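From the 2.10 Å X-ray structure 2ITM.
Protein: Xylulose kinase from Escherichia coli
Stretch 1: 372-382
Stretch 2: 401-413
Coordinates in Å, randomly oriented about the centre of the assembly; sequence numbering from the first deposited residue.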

# COMPACT_ATOMS: atom_id res chain seq x y z
N ALA A 372 0.38 17.89 -4.96
CA ALA A 372 1.81 17.97 -4.75
C ALA A 372 2.48 19.08 -5.57
O ALA A 372 3.20 19.90 -5.03
CB ALA A 372 2.45 16.64 -5.05
N LEU A 373 2.21 19.09 -6.86
CA LEU A 373 2.79 20.07 -7.77
C LEU A 373 2.43 21.50 -7.40
O LEU A 373 3.26 22.39 -7.47
CB LEU A 373 2.39 19.77 -9.21
CG LEU A 373 2.94 18.48 -9.83
CD1 LEU A 373 2.37 18.24 -11.20
CD2 LEU A 373 4.45 18.44 -9.84
N ALA A 374 1.19 21.72 -7.00
CA ALA A 374 0.71 23.04 -6.61
C ALA A 374 1.39 23.56 -5.35
O ALA A 374 1.78 24.71 -5.28
CB ALA A 374 -0.78 23.03 -6.44
N ASP A 375 1.53 22.69 -4.36
CA ASP A 375 2.23 23.01 -3.14
C ASP A 375 3.68 23.33 -3.46
O ASP A 375 4.27 24.23 -2.89
CB ASP A 375 2.17 21.85 -2.15
CG ASP A 375 0.89 21.83 -1.34
OD1 ASP A 375 0.24 22.87 -1.20
OD2 ASP A 375 0.49 20.79 -0.80
N GLY A 376 4.24 22.56 -4.40
CA GLY A 376 5.60 22.74 -4.84
C GLY A 376 5.83 24.13 -5.42
O GLY A 376 6.78 24.82 -5.06
N MET A 377 4.96 24.54 -6.31
CA MET A 377 5.02 25.88 -6.85
C MET A 377 4.80 26.97 -5.79
O MET A 377 5.54 27.96 -5.78
CB MET A 377 4.07 26.04 -8.03
CG MET A 377 4.45 25.19 -9.23
SD MET A 377 3.62 25.62 -10.75
CE MET A 377 1.99 25.02 -10.42
N ASP A 378 3.83 26.79 -4.91
CA ASP A 378 3.56 27.73 -3.84
C ASP A 378 4.81 28.03 -3.00
O ASP A 378 5.08 29.16 -2.68
CB ASP A 378 2.46 27.19 -2.93
CG ASP A 378 1.08 27.30 -3.55
OD1 ASP A 378 0.92 27.99 -4.56
OD2 ASP A 378 0.09 26.71 -3.09
N VAL A 379 5.55 26.99 -2.65
CA VAL A 379 6.78 27.14 -1.88
C VAL A 379 7.80 28.07 -2.59
O VAL A 379 8.33 28.98 -1.98
CB VAL A 379 7.41 25.76 -1.60
CG1 VAL A 379 8.76 25.92 -0.93
CG2 VAL A 379 6.50 24.92 -0.77
N VAL A 380 8.05 27.82 -3.86
CA VAL A 380 8.89 28.68 -4.67
C VAL A 380 8.37 30.12 -4.72
O VAL A 380 9.13 31.06 -4.59
CB VAL A 380 9.06 28.10 -6.08
CG1 VAL A 380 9.57 29.13 -7.05
CG2 VAL A 380 10.00 26.92 -6.02
N HIS A 381 7.07 30.27 -4.88
CA HIS A 381 6.46 31.58 -4.97
C HIS A 381 6.64 32.34 -3.66
O HIS A 381 6.92 33.53 -3.67
CB HIS A 381 5.01 31.47 -5.39
CG HIS A 381 4.82 30.90 -6.76
ND1 HIS A 381 3.61 30.42 -7.21
CD2 HIS A 381 5.69 30.72 -7.77
CE1 HIS A 381 3.75 29.98 -8.44
NE2 HIS A 381 5.00 30.15 -8.81
N ALA A 382 6.53 31.64 -2.55
CA ALA A 382 6.67 32.23 -1.24
C ALA A 382 8.05 32.85 -1.04
O ALA A 382 8.26 33.63 -0.12
CB ALA A 382 6.39 31.20 -0.18
N TYR A 401 -7.28 17.62 -20.20
CA TYR A 401 -8.01 17.45 -18.96
C TYR A 401 -7.13 17.77 -17.76
O TYR A 401 -7.55 18.48 -16.86
CB TYR A 401 -8.57 16.05 -18.85
CG TYR A 401 -9.34 15.84 -17.58
CD1 TYR A 401 -10.33 16.73 -17.20
CD2 TYR A 401 -9.07 14.78 -16.74
CE1 TYR A 401 -11.03 16.56 -16.05
CE2 TYR A 401 -9.77 14.60 -15.58
CZ TYR A 401 -10.75 15.50 -15.23
OH TYR A 401 -11.45 15.34 -14.08
N TRP A 402 -5.93 17.23 -17.74
CA TRP A 402 -5.11 17.32 -16.57
C TRP A 402 -4.52 18.70 -16.40
O TRP A 402 -4.46 19.22 -15.32
CB TRP A 402 -4.01 16.28 -16.56
CG TRP A 402 -3.33 16.19 -15.24
CD1 TRP A 402 -3.92 16.01 -14.03
CD2 TRP A 402 -1.94 16.31 -14.98
NE1 TRP A 402 -2.99 16.00 -13.03
CE2 TRP A 402 -1.76 16.18 -13.59
CE3 TRP A 402 -0.82 16.51 -15.78
CZ2 TRP A 402 -0.51 16.24 -13.00
CZ3 TRP A 402 0.40 16.56 -15.19
CH2 TRP A 402 0.55 16.43 -13.81
N ARG A 403 -4.13 19.29 -17.51
CA ARG A 403 -3.64 20.65 -17.52
C ARG A 403 -4.64 21.60 -16.88
O ARG A 403 -4.27 22.49 -16.13
CB ARG A 403 -3.34 21.10 -18.95
CG ARG A 403 -2.07 20.53 -19.57
CD ARG A 403 -1.53 21.34 -20.72
NE ARG A 403 -2.52 21.47 -21.78
CZ ARG A 403 -2.75 20.57 -22.71
NH1 ARG A 403 -2.06 19.45 -22.75
NH2 ARG A 403 -3.68 20.78 -23.62
N GLN A 404 -5.91 21.40 -17.19
CA GLN A 404 -6.97 22.20 -16.61
C GLN A 404 -7.18 21.91 -15.14
O GLN A 404 -7.37 22.82 -14.36
CB GLN A 404 -8.28 21.96 -17.34
CG GLN A 404 -9.37 22.86 -16.86
CD GLN A 404 -9.09 24.30 -17.17
OE1 GLN A 404 -9.25 25.16 -16.32
NE2 GLN A 404 -8.69 24.56 -18.40
N MET A 405 -7.17 20.64 -14.79
CA MET A 405 -7.21 20.23 -13.41
C MET A 405 -6.10 20.90 -12.65
O MET A 405 -6.31 21.37 -11.54
CB MET A 405 -7.12 18.72 -13.27
CG MET A 405 -7.02 18.27 -11.83
SD MET A 405 -6.82 16.51 -11.59
CE MET A 405 -8.43 15.97 -12.05
N LEU A 406 -4.91 20.94 -13.24
CA LEU A 406 -3.76 21.59 -12.63
C LEU A 406 -3.98 23.07 -12.42
O LEU A 406 -3.54 23.64 -11.44
CB LEU A 406 -2.52 21.40 -13.48
CG LEU A 406 -1.46 20.42 -13.02
CD1 LEU A 406 -2.08 19.14 -12.58
CD2 LEU A 406 -0.45 20.17 -14.11
N ALA A 407 -4.67 23.69 -13.37
CA ALA A 407 -5.00 25.08 -13.26
C ALA A 407 -6.07 25.35 -12.20
O ALA A 407 -6.00 26.31 -11.47
CB ALA A 407 -5.43 25.60 -14.60
N ASP A 408 -7.05 24.46 -12.14
CA ASP A 408 -8.15 24.58 -11.20
C ASP A 408 -7.65 24.45 -9.78
O ASP A 408 -8.00 25.23 -8.91
CB ASP A 408 -9.19 23.50 -11.49
CG ASP A 408 -9.90 23.70 -12.82
OD1 ASP A 408 -9.88 24.82 -13.36
OD2 ASP A 408 -10.52 22.78 -13.37
N ILE A 409 -6.83 23.43 -9.56
CA ILE A 409 -6.18 23.16 -8.29
C ILE A 409 -5.28 24.29 -7.85
O ILE A 409 -5.33 24.72 -6.71
CB ILE A 409 -5.38 21.85 -8.38
CG1 ILE A 409 -6.32 20.66 -8.32
CG2 ILE A 409 -4.38 21.77 -7.27
CD1 ILE A 409 -5.63 19.37 -8.41
N SER A 410 -4.44 24.77 -8.75
CA SER A 410 -3.34 25.64 -8.39
C SER A 410 -3.70 27.11 -8.32
O SER A 410 -3.03 27.89 -7.67
CB SER A 410 -2.16 25.44 -9.33
OG SER A 410 -2.36 26.11 -10.54
N GLY A 411 -4.74 27.50 -9.03
CA GLY A 411 -5.09 28.90 -9.14
C GLY A 411 -4.19 29.64 -10.10
O GLY A 411 -4.14 30.85 -10.12
N GLN A 412 -3.46 28.87 -10.90
CA GLN A 412 -2.42 29.40 -11.75
C GLN A 412 -2.80 29.25 -13.21
O GLN A 412 -3.26 28.20 -13.62
CB GLN A 412 -1.13 28.66 -11.49
CG GLN A 412 0.09 29.48 -11.66
CD GLN A 412 0.27 30.49 -10.57
OE1 GLN A 412 -0.07 30.23 -9.43
NE2 GLN A 412 0.80 31.66 -10.94
N GLN A 413 -2.60 30.30 -13.99
CA GLN A 413 -2.73 30.20 -15.44
C GLN A 413 -1.60 29.37 -16.05
O GLN A 413 -0.43 29.71 -15.94
CB GLN A 413 -2.77 31.58 -16.07
CG GLN A 413 -2.75 31.56 -17.59
CD GLN A 413 -2.76 32.93 -18.21
OE1 GLN A 413 -1.87 33.29 -18.97
NE2 GLN A 413 -3.77 33.71 -17.89
O HOH W 1 -1.87 27.66 -5.14

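Two helices of xylulose kinase, 372-381 and 401-410, cross at 52° between their N-to-C directions, with axes 9.5 Å apart at closest approach. The backbones come nearest where small residues meet: Ala374 CA lies 5.1 Å from Ser410 CA. With only a methyl on one side and a short hydroxymethyl on the other, Ala374 CB can settle 4.0 Å from Ser410 CB, and the same methyl touches Ile409 CG2 at 3.9 Å. Ala374 is thus a low bump seated against the last turn of the second helix, its CA-to-CB bond pointing toward it.

From this close point the helices splay, and longer side chains span the gap. Beside Ala374, Leu373 in its m,t rotamer carries CD1 to 3.7 Å from Trp402 CH2, at the far end of the indole; CD1 also lies 4.5 Å from Leu406 CD2. Trp402 and Leu406 both leave their helix sideways, yet their ends come nearer, so that indole and isobutyl group together form a hollow for the leucine methyl. The pairing is apolar throughout, and all three residues are buried. Farther along the first helix, Met377 reaches back with its terminal methyl, CE lying 4.3 Å from Ser410 CB, so Ser410 is touched by both Ala374 and Met377.

The hydroxyl of Ser410 is occupied within its own stretch. In the p rotamer, OG donates to Leu406 O at 2.9 Å, folding back on the preceding turn, and accepts from Gln412 N at 3.0 Å, tying down the chain as it leaves the helix. Between these two residues, Gly411 breaks the helical path with a positive phi of 77°, a conformation that favours glycine; its N still bonds to Ala407 O at 3.0 Å. The turn brings Gln412 round with its CA-to-CB bond toward the first helix, and its side chain extends beside His381, the last side chain of stretch 1 to make contact.

No direct hydrogen bond crosses the interface, which buries 288 Å² in all, summed over both sides. The polar link is instead a water: water 1 lies 2.9 Å from Asp378 OD1 and 2.8 Å from Ser410 O, within hydrogen-bonding geometry of both. Asp378 starts sideways, but its carboxylate end approaches the second stretch, leaving a gap that the water fills beside the helix terminus. Apolar side chains and small residues therefore set the fit, while solvent joins the carboxylate to the carbonyl of Ser410.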